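Local coordinates for outer membrane protein assembly factor BamA (Haemophilus ducreyi, PDB 4K3C) that probably helps assemble and insert beta-barrel proteins into the outer membrane, as part of the Bam complex, at residues V85-E91 against Q147-K153; L101-R106 against A121-L125. One frame throughout, in Å; residues are numbered along the deposited sequence.

Contact 1 of 2, residues V85-E91 against Q147-K153; sequences VRKIRFE and QVDIIYK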
ATOM      1  N   VAL A  85      -0.198   3.395 -39.954  1.00128.08           N
ATOM      2  CA  VAL A  85       0.523   4.379 -39.144  1.00119.29           C
ATOM      3  C   VAL A  85       2.023   4.376 -39.423  1.00115.15           C
ATOM      4  O   VAL A  85       2.709   3.367 -39.229  1.00110.80           O
ATOM      5  CB  VAL A  85       0.286   4.179 -37.635  1.00114.67           C
ATOM      6  CG1 VAL A  85       1.255   5.028 -36.830  1.00110.45           C
ATOM      7  CG2 VAL A  85      -1.152   4.517 -37.275  1.00112.40           C
ATOM      8  N   ARG A  86       2.522   5.520 -39.876  1.00116.90           N
ATOM      9  CA  ARG A  86       3.927   5.670 -40.229  1.00121.82           C
ATOM     10  C   ARG A  86       4.795   5.785 -38.972  1.00121.99           C
ATOM     11  O   ARG A  86       5.659   4.939 -38.721  1.00122.13           O
ATOM     12  CB  ARG A  86       4.102   6.891 -41.141  1.00121.32           C
ATOM     13  CG  ARG A  86       5.376   6.904 -41.969  1.00119.34           C
ATOM     14  CD  ARG A  86       6.384   7.893 -41.409  1.00114.42           C
ATOM     15  NE  ARG A  86       5.820   9.233 -41.252  1.00112.63           N
ATOM     16  CZ  ARG A  86       5.901  10.195 -42.167  1.00108.87           C
ATOM     17  NH1 ARG A  86       6.519   9.971 -43.316  1.00109.12           N
ATOM     18  NH2 ARG A  86       5.362  11.386 -41.933  1.00105.00           N
ATOM     19  N   LYS A  87       4.552   6.827 -38.183  1.00119.55           N
ATOM     20  CA  LYS A  87       5.253   7.029 -36.916  1.00110.08           C
ATOM     21  C   LYS A  87       4.404   7.900 -35.995  1.00101.79           C
ATOM     22  O   LYS A  87       3.611   8.709 -36.475  1.00100.18           O
ATOM     23  CB  LYS A  87       6.611   7.686 -37.162  1.00101.67           C
ATOM     24  CG  LYS A  87       7.749   7.000 -36.449  1.00 96.99           C
ATOM     25  CD  LYS A  87       7.746   7.335 -34.966  1.00 96.02           C
ATOM     26  CE  LYS A  87       7.443   6.121 -34.122  1.00 87.25           C
ATOM     27  NZ  LYS A  87       8.294   4.992 -34.564  1.00 81.94           N
ATOM     28  N   ILE A  88       4.556   7.726 -34.683  1.00 95.49           N
ATOM     29  CA  ILE A  88       3.863   8.578 -33.718  1.00 91.99           C
ATOM     30  C   ILE A  88       4.846   9.581 -33.116  1.00 86.68           C
ATOM     31  O   ILE A  88       6.013   9.262 -32.876  1.00 83.82           O
ATOM     32  CB  ILE A  88       3.124   7.769 -32.608  1.00111.98           C
ATOM     33  CG1 ILE A  88       3.944   7.697 -31.322  1.00110.32           C
ATOM     34  CG2 ILE A  88       2.765   6.370 -33.094  1.00113.54           C
ATOM     35  CD1 ILE A  88       5.078   6.683 -31.385  1.00113.79           C
ATOM     36  N   ARG A  89       4.384  10.809 -32.919  1.00 85.39           N
ATOM     37  CA  ARG A  89       5.254  11.873 -32.436  1.00 82.94           C
ATOM     38  C   ARG A  89       4.550  12.731 -31.398  1.00 81.91           C
ATOM     39  O   ARG A  89       3.327  12.706 -31.269  1.00 86.22           O
ATOM     40  CB  ARG A  89       5.733  12.757 -33.589  1.00 86.81           C
ATOM     41  CG  ARG A  89       6.705  12.092 -34.552  1.00 94.58           C
ATOM     42  CD  ARG A  89       7.228  13.096 -35.579  1.00108.28           C
ATOM     43  NE  ARG A  89       6.216  14.079 -35.977  1.00122.02           N
ATOM     44  CZ  ARG A  89       5.505  14.026 -37.104  1.00131.27           C
ATOM     45  NH1 ARG A  89       5.685  13.033 -37.963  1.00134.91           N
ATOM     46  NH2 ARG A  89       4.610  14.971 -37.374  1.00134.01           N
ATOM     47  N   PHE A  90       5.333  13.497 -30.656  1.00 77.43           N
ATOM     48  CA  PHE A  90       4.775  14.350 -29.624  1.00 73.01           C
ATOM     49  C   PHE A  90       5.140  15.813 -29.854  1.00 74.47           C
ATOM     50  O   PHE A  90       6.172  16.127 -30.459  1.00 77.73           O
ATOM     51  CB  PHE A  90       5.265  13.896 -28.254  1.00 69.62           C
ATOM     52  CG  PHE A  90       5.054  12.433 -27.989  1.00 75.75           C
ATOM     53  CD1 PHE A  90       3.830  11.965 -27.542  1.00 61.04           C
ATOM     54  CD2 PHE A  90       6.084  11.521 -28.175  1.00 80.07           C
ATOM     55  CE1 PHE A  90       3.639  10.627 -27.292  1.00 62.06           C
ATOM     56  CE2 PHE A  90       5.891  10.172 -27.929  1.00 60.94           C
ATOM     57  CZ  PHE A  90       4.672   9.730 -27.484  1.00 61.63           C
ATOM     58  N   GLU A  91       4.278  16.708 -29.387  1.00 69.05           N
ATOM     59  CA  GLU A  91       4.601  18.120 -29.412  1.00 74.16           C
ATOM     60  C   GLU A  91       3.978  18.831 -28.224  1.00 75.94           C
ATOM     61  O   GLU A  91       3.009  18.344 -27.652  1.00 75.35           O
ATOM     62  CB  GLU A  91       4.213  18.766 -30.744  1.00 77.41           C
ATOM     63  CG  GLU A  91       2.757  18.708 -31.118  1.00 79.74           C
ATOM     64  CD  GLU A  91       2.534  19.121 -32.567  1.00 82.84           C
ATOM     65  OE1 GLU A  91       3.292  18.644 -33.447  1.00 70.46           O
ATOM     66  OE2 GLU A  91       1.607  19.922 -32.822  1.00 89.15           O
ATOM     67  N   GLN A 147      -1.365   6.538 -45.556  1.00146.80           N
ATOM     68  CA  GLN A 147      -0.544   6.506 -44.341  1.00145.49           C
ATOM     69  C   GLN A 147      -0.935   7.632 -43.378  1.00141.01           C
ATOM     70  O   GLN A 147      -1.475   8.650 -43.801  1.00142.28           O
ATOM     71  CB  GLN A 147       0.948   6.632 -44.677  1.00148.16           C
ATOM     72  CG  GLN A 147       1.504   5.546 -45.583  1.00150.44           C
ATOM     73  CD  GLN A 147       3.020   5.576 -45.664  1.00146.37           C
ATOM     74  OE1 GLN A 147       3.693   6.061 -44.751  1.00139.84           O
ATOM     75  NE2 GLN A 147       3.564   5.061 -46.761  1.00149.01           N
ATOM     76  N   VAL A 148      -0.663   7.452 -42.085  1.00133.40           N
ATOM     77  CA  VAL A 148      -0.867   8.533 -41.113  1.00124.79           C
ATOM     78  C   VAL A 148       0.197   8.624 -40.035  1.00116.81           C
ATOM     79  O   VAL A 148       0.701   7.613 -39.534  1.00116.35           O
ATOM     80  CB  VAL A 148      -2.224   8.456 -40.365  1.00103.88           C
ATOM     81  CG1 VAL A 148      -3.381   8.808 -41.285  1.00108.26           C
ATOM     82  CG2 VAL A 148      -2.405   7.094 -39.693  1.00105.05           C
ATOM     83  N   ASP A 149       0.512   9.862 -39.678  1.00111.21           N
ATOM     84  CA  ASP A 149       1.247  10.157 -38.462  1.00100.61           C
ATOM     85  C   ASP A 149       0.219  10.507 -37.398  1.00 93.88           C
ATOM     86  O   ASP A 149      -0.708  11.276 -37.655  1.00 97.03           O
ATOM     87  CB  ASP A 149       2.192  11.339 -38.679  1.00 98.00           C
ATOM     88  CG  ASP A 149       3.455  10.951 -39.424  1.00 97.96           C
ATOM     89  OD1 ASP A 149       3.995   9.857 -39.137  1.00 97.91           O
ATOM     90  OD2 ASP A 149       3.904  11.741 -40.289  1.00 93.76           O
ATOM     91  N   ILE A 150       0.367   9.931 -36.213  1.00 85.97           N
ATOM     92  CA  ILE A 150      -0.491  10.297 -35.092  1.00 93.40           C
ATOM     93  C   ILE A 150       0.277  11.092 -34.014  1.00 95.74           C
ATOM     94  O   ILE A 150       1.103  10.541 -33.274  1.00 93.45           O
ATOM     95  CB  ILE A 150      -1.200   9.058 -34.509  1.00 95.93           C
ATOM     96  CG1 ILE A 150      -1.719   9.339 -33.097  1.00 98.01           C
ATOM     97  CG2 ILE A 150      -0.267   7.859 -34.516  1.00 95.23           C
ATOM     98  CD1 ILE A 150      -2.437   8.160 -32.484  1.00103.10           C
ATOM     99  N   ILE A 151       0.001  12.397 -33.949  1.00 95.70           N
ATOM    100  CA  ILE A 151       0.702  13.307 -33.040  1.00 91.84           C
ATOM    101  C   ILE A 151      -0.018  13.451 -31.699  1.00 87.03           C
ATOM    102  O   ILE A 151      -1.246  13.432 -31.641  1.00 92.18           O
ATOM    103  CB  ILE A 151       0.911  14.715 -33.678  1.00104.49           C
ATOM    104  CG1 ILE A 151       0.049  15.781 -32.985  1.00107.06           C
ATOM    105  CG2 ILE A 151       0.638  14.677 -35.175  1.00104.58           C
ATOM    106  CD1 ILE A 151       0.055  17.136 -33.674  1.00109.96           C
ATOM    107  N   TYR A 152       0.746  13.581 -30.621  1.00 80.73           N
ATOM    108  CA  TYR A 152       0.152  13.862 -29.318  1.00 83.80           C
ATOM    109  C   TYR A 152       0.599  15.229 -28.816  1.00 83.82           C
ATOM    110  O   TYR A 152       1.780  15.447 -28.553  1.00 89.98           O
ATOM    111  CB  TYR A 152       0.508  12.779 -28.303  1.00 84.57           C
ATOM    112  CG  TYR A 152      -0.233  11.471 -28.484  1.00 88.20           C
ATOM    113  CD1 TYR A 152       0.122  10.581 -29.490  1.00 91.40           C
ATOM    114  CD2 TYR A 152      -1.270  11.112 -27.631  1.00 89.65           C
ATOM    115  CE1 TYR A 152      -0.545   9.380 -29.649  1.00 95.27           C
ATOM    116  CE2 TYR A 152      -1.944   9.910 -27.783  1.00 92.15           C
ATOM    117  CZ  TYR A 152      -1.577   9.048 -28.793  1.00 94.62           C
ATOM    118  OH  TYR A 152      -2.241   7.853 -28.950  1.00 95.45           O
ATOM    119  N   LYS A 153      -0.355  16.148 -28.697  1.00 75.18           N
ATOM    120  CA  LYS A 153      -0.079  17.516 -28.280  1.00 68.42           C
ATOM    121  C   LYS A 153      -0.441  17.684 -26.821  1.00 70.26           C
ATOM    122  O   LYS A 153      -1.619  17.659 -26.460  1.00 79.53           O
ATOM    123  CB  LYS A 153      -0.867  18.507 -29.144  1.00 73.66           C
ATOM    124  CG  LYS A 153      -0.721  19.978 -28.769  1.00 67.25           C
ATOM    125  CD  LYS A 153      -0.577  20.848 -30.020  1.00 75.53           C
ATOM    126  CE  LYS A 153      -1.096  22.262 -29.787  1.00 79.84           C
ATOM    127  NZ  LYS A 153      -2.564  22.282 -29.503  1.00 83.73           N
TER
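A beta bulge breaks the register of these two parallel strands near their N-terminal ends. Val85 bridges Val148, but Ile88 bridges Ile150, so 85-91 spends one more residue than 147-153. Arg86, at backbone angles of -76/-62, departs from extended strand geometry here. Its amide still donates to the strand: Arg86 N to Val148 O is 2.8 Å. Beyond the bulge the ladder is regular. Ile150 N to Lys87 O (3.5 Å) and Arg89 N to Ile150 O (3.3 Å) are weak bonds. Tyr152 N to Arg89 O (2.8 Å) and Glu91 N to Tyr152 O (2.9 Å) are good ones.

One face is apolar. It carries Val85, Ile88 and Phe90 against Val148, Ile150 and Tyr152. Ile88 CG2 lies 3.7 Å from Ile150 CG2, and Phe90 CD1 lies 3.5 Å from Tyr152 CB. Helix 98-101 covers Phe90 and helix 119-125 covers Tyr152, the helices-on-sheet layering of a POTRA domain. Here it is the one whose strand 147-156 runs on, after a short link, to barrel strand 160-169.

Polar groups gather at the bulge and on the face of Arg89 and Glu91. Asp149 OD1 accepts from Arg86 NE (2.9 Å); Asp149 OD2 pairs weakly with Arg89 NH1, at roughly 3.2 Å. That value is approximate, because Arg86 NH2 and Asp149 OD2 are modelled too close together and both positions are less sure. Asp149 is buried, and a buried carboxylate needs a charge partner; Arg86 and Arg89 supply it, and the salt-bridge network joins the strands beside the bulge.

Contact 2 of 2, residues L101-R106 against A121-L125; sequences LRREMR and AKSRL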
ATOM      1  N   LEU A 101       6.907   9.934 -22.529  1.00 67.30           N
ATOM      2  CA  LEU A 101       5.598   9.819 -23.171  1.00 65.89           C
ATOM      3  C   LEU A 101       5.534   8.537 -24.026  1.00 76.18           C
ATOM      4  O   LEU A 101       4.522   7.838 -24.049  1.00 76.61           O
ATOM      5  CB  LEU A 101       5.287  11.061 -24.029  1.00 58.12           C
ATOM      6  CG  LEU A 101       5.212  12.469 -23.410  1.00 63.42           C
ATOM      7  CD1 LEU A 101       6.035  13.450 -24.228  1.00 53.17           C
ATOM      8  CD2 LEU A 101       3.787  12.977 -23.305  1.00 54.31           C
ATOM      9  N   ARG A 102       6.622   8.232 -24.725  1.00 79.22           N
ATOM     10  CA  ARG A 102       6.695   7.011 -25.520  1.00 86.03           C
ATOM     11  C   ARG A 102       7.078   5.854 -24.612  1.00 97.80           C
ATOM     12  O   ARG A 102       8.210   5.367 -24.623  1.00104.10           O
ATOM     13  CB  ARG A 102       7.688   7.150 -26.670  1.00 83.18           C
ATOM     14  CG  ARG A 102       7.708   5.968 -27.609  1.00 84.07           C
ATOM     15  CD  ARG A 102       8.498   6.300 -28.845  1.00 86.03           C
ATOM     16  NE  ARG A 102       7.805   7.273 -29.679  1.00 88.12           N
ATOM     17  CZ  ARG A 102       8.410   8.271 -30.308  1.00 94.87           C
ATOM     18  NH1 ARG A 102       7.702   9.108 -31.055  1.00104.94           N
ATOM     19  NH2 ARG A 102       9.722   8.430 -30.192  1.00 88.41           N
ATOM     20  N   ARG A 103       6.111   5.439 -23.811  1.00 95.29           N
ATOM     21  CA  ARG A 103       6.294   4.400 -22.826  1.00 90.50           C
ATOM     22  C   ARG A 103       4.868   4.028 -22.540  1.00 93.61           C
ATOM     23  O   ARG A 103       4.544   2.877 -22.255  1.00104.66           O
ATOM     24  CB  ARG A 103       6.985   4.955 -21.573  1.00 85.19           C
ATOM     25  CG  ARG A 103       6.266   4.660 -20.252  1.00 83.60           C
ATOM     26  CD  ARG A 103       6.133   5.913 -19.364  1.00 75.99           C
ATOM     27  NE  ARG A 103       7.292   6.123 -18.494  1.00 72.21           N
ATOM     28  CZ  ARG A 103       7.324   6.987 -17.482  1.00 66.39           C
ATOM     29  NH1 ARG A 103       8.422   7.103 -16.737  1.00 54.92           N
ATOM     30  NH2 ARG A 103       6.254   7.726 -17.202  1.00 65.76           N
ATOM     31  N   GLU A 104       4.007   5.032 -22.656  1.00 86.68           N
ATOM     32  CA  GLU A 104       2.579   4.816 -22.541  1.00 86.20           C
ATOM     33  C   GLU A 104       1.944   4.557 -23.914  1.00 88.89           C
ATOM     34  O   GLU A 104       0.750   4.272 -24.009  1.00 95.67           O
ATOM     35  CB  GLU A 104       1.911   5.991 -21.822  1.00 85.08           C
ATOM     36  CG  GLU A 104       2.372   6.180 -20.369  1.00 89.82           C
ATOM     37  CD  GLU A 104       1.937   5.044 -19.434  1.00 95.31           C
ATOM     38  OE1 GLU A 104       2.386   5.035 -18.265  1.00 86.57           O
ATOM     39  OE2 GLU A 104       1.142   4.166 -19.857  1.00102.34           O
ATOM     40  N   MET A 105       2.742   4.633 -24.976  1.00 82.43           N
ATOM     41  CA  MET A 105       2.236   4.289 -26.299  1.00 85.20           C
ATOM     42  C   MET A 105       2.114   2.769 -26.447  1.00100.06           C
ATOM     43  O   MET A 105       3.063   2.031 -26.163  1.00101.77           O
ATOM     44  CB  MET A 105       3.125   4.845 -27.422  1.00 78.10           C
ATOM     45  CG  MET A 105       3.143   6.351 -27.585  1.00 65.41           C
ATOM     46  SD  MET A 105       1.533   7.138 -27.514  1.00 66.25           S
ATOM     47  CE  MET A 105       0.613   6.172 -28.721  1.00 93.52           C
ATOM     48  N   ARG A 106       0.965   2.280 -26.893  1.00106.67           N
ATOM     49  CA  ARG A 106       0.822   0.856 -27.179  1.00 99.31           C
ATOM     50  C   ARG A 106       0.930   0.636 -28.679  1.00 99.88           C
ATOM     51  O   ARG A 106       1.712  -0.173 -29.142  1.00104.60           O
ATOM     52  CB  ARG A 106      -0.494   0.317 -26.640  1.00 90.82           C
ATOM     53  CG  ARG A 106      -0.666   0.480 -25.150  1.00 88.74           C
ATOM     54  CD  ARG A 106       0.386  -0.290 -24.389  1.00 90.61           C
ATOM     55  NE  ARG A 106       0.346  -0.018 -22.954  1.00 95.97           N
ATOM     56  CZ  ARG A 106       1.423   0.084 -22.186  1.00 96.45           C
ATOM     57  NH1 ARG A 106       2.627  -0.059 -22.705  1.00 96.94           N
ATOM     58  NH2 ARG A 106       1.297   0.327 -20.895  1.00 89.60           N
ATOM     59  N   ALA A 121      -4.289   5.087 -25.160  1.00 86.10           N
ATOM     60  CA  ALA A 121      -2.987   5.650 -24.817  1.00 74.70           C
ATOM     61  C   ALA A 121      -3.128   7.106 -24.414  1.00 74.94           C
ATOM     62  O   ALA A 121      -2.437   7.581 -23.507  1.00 76.16           O
ATOM     63  CB  ALA A 121      -2.023   5.528 -25.980  1.00 68.61           C
ATOM     64  N   LYS A 122      -4.015   7.830 -25.088  1.00 75.14           N
ATOM     65  CA  LYS A 122      -4.247   9.217 -24.705  1.00 72.04           C
ATOM     66  C   LYS A 122      -4.863   9.252 -23.300  1.00 72.60           C
ATOM     67  O   LYS A 122      -4.654  10.187 -22.538  1.00 67.53           O
ATOM     68  CB  LYS A 122      -5.088   9.962 -25.757  1.00 72.38           C
ATOM     69  CG  LYS A 122      -6.587   9.870 -25.586  1.00 77.50           C
ATOM     70  CD  LYS A 122      -7.145  11.080 -24.836  1.00 69.58           C
ATOM     71  CE  LYS A 122      -7.155  12.316 -25.700  1.00 70.15           C
ATOM     72  NZ  LYS A 122      -7.793  12.057 -27.017  1.00103.93           N
ATOM     73  N   SER A 123      -5.589   8.196 -22.952  1.00 87.71           N
ATOM     74  CA  SER A 123      -6.138   8.043 -21.608  1.00 92.01           C
ATOM     75  C   SER A 123      -5.050   7.698 -20.577  1.00 87.09           C
ATOM     76  O   SER A 123      -5.071   8.191 -19.447  1.00 76.00           O
ATOM     77  CB  SER A 123      -7.239   6.983 -21.624  1.00 92.60           C
ATOM     78  OG  SER A 123      -8.137   7.226 -22.699  1.00 93.32           O
ATOM     79  N   ARG A 124      -4.104   6.850 -20.976  1.00 88.35           N
ATOM     80  CA  ARG A 124      -2.947   6.533 -20.146  1.00 82.70           C
ATOM     81  C   ARG A 124      -2.097   7.771 -19.902  1.00 79.64           C
ATOM     82  O   ARG A 124      -1.486   7.917 -18.846  1.00 75.51           O
ATOM     83  CB  ARG A 124      -2.078   5.460 -20.810  1.00 85.42           C
ATOM     84  CG  ARG A 124      -2.785   4.153 -21.042  1.00 96.49           C
ATOM     85  CD  ARG A 124      -1.833   2.989 -20.935  1.00102.57           C
ATOM     86  NE  ARG A 124      -2.559   1.738 -20.727  1.00109.61           N
ATOM     87  CZ  ARG A 124      -3.034   1.330 -19.551  1.00106.76           C
ATOM     88  NH1 ARG A 124      -3.675   0.173 -19.466  1.00107.17           N
ATOM     89  NH2 ARG A 124      -2.872   2.070 -18.457  1.00100.52           N
ATOM     90  N   LEU A 125      -2.040   8.649 -20.897  1.00 77.31           N
ATOM     91  CA  LEU A 125      -1.270   9.869 -20.761  1.00 71.77           C
ATOM     92  C   LEU A 125      -1.908  10.750 -19.705  1.00 70.30           C
ATOM     93  O   LEU A 125      -1.259  11.114 -18.727  1.00 82.88           O
ATOM     94  CB  LEU A 125      -1.126  10.599 -22.097  1.00 75.93           C
ATOM     95  CG  LEU A 125       0.007  10.107 -23.006  1.00 72.50           C
ATOM     96  CD1 LEU A 125       0.161  11.023 -24.207  1.00 71.16           C
ATOM     97  CD2 LEU A 125       1.314  10.000 -22.257  1.00 57.31           C
TER
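Leu125 lays its side chain over Leu101, with Leu125 CD2 4.0 Å from Leu101 CD2. The same methyl reaches the aliphatic part of Glu104, where Leu125 CD2 to Glu104 CB is 4.1 Å. One helical turn earlier, Ala121 meets the connection that follows helix 98-101. Its CB is 3.6 Å from Glu104 O and 3.9 Å from Met105 CE. The small side chain lets the backbone come close: Met105 CA and Ala121 CA are 5.6 Å apart. No hydrogen bond crosses between the segments, so the fit is mainly van der Waals.

The chain turns sharply after helix 98-101. Arg102 is the centre of an inverse gamma turn, and Glu104 N bonds to Leu101 O at 3.2 Å. Beyond the turn, Glu104 points its CB toward the helix.

The outer edge is charged but loosely paired. Glu104 OE2 touches Arg124 CD at 3.4 Å, yet stays 4.5 Å from Arg124 NE, beyond a salt bridge. Arg106 NE and Arg124 NE, of like charge, are 4.1 Å apart. Glu104 OE2 lies near both arginines, with a long ion pair of 4.0 Å to Arg106 NH2.

Inward, the contact rests on the POTRA sheet. Met105 packs on Ile88 and Phe90 of strand 84-91, while Leu125 reaches Tyr152 of strand 147-156 and Tyr131 and Val134 of strand 131-136.

Overall arrangement
Both contacts belong to the second POTRA domain of this chain, which precedes the barrel. From the N terminus, the chain passes the first POTRA domain and enters strand 84-91. It then forms helix 98-101 and the turn after it, runs through strand 111-112, and reaches helix 119-125. There contact 2 closes a short loop. Strand 131-136 follows, and then strand 147-156 returns beside 84-91, closing the larger loop of contact 1. Contact 2 is nested inside that loop. The centres of the two contacts lie about 12 Å apart. Contact 1 joins the two central strands of the sheet; contact 2 joins the helical layer that Phe90 and Tyr152 touch.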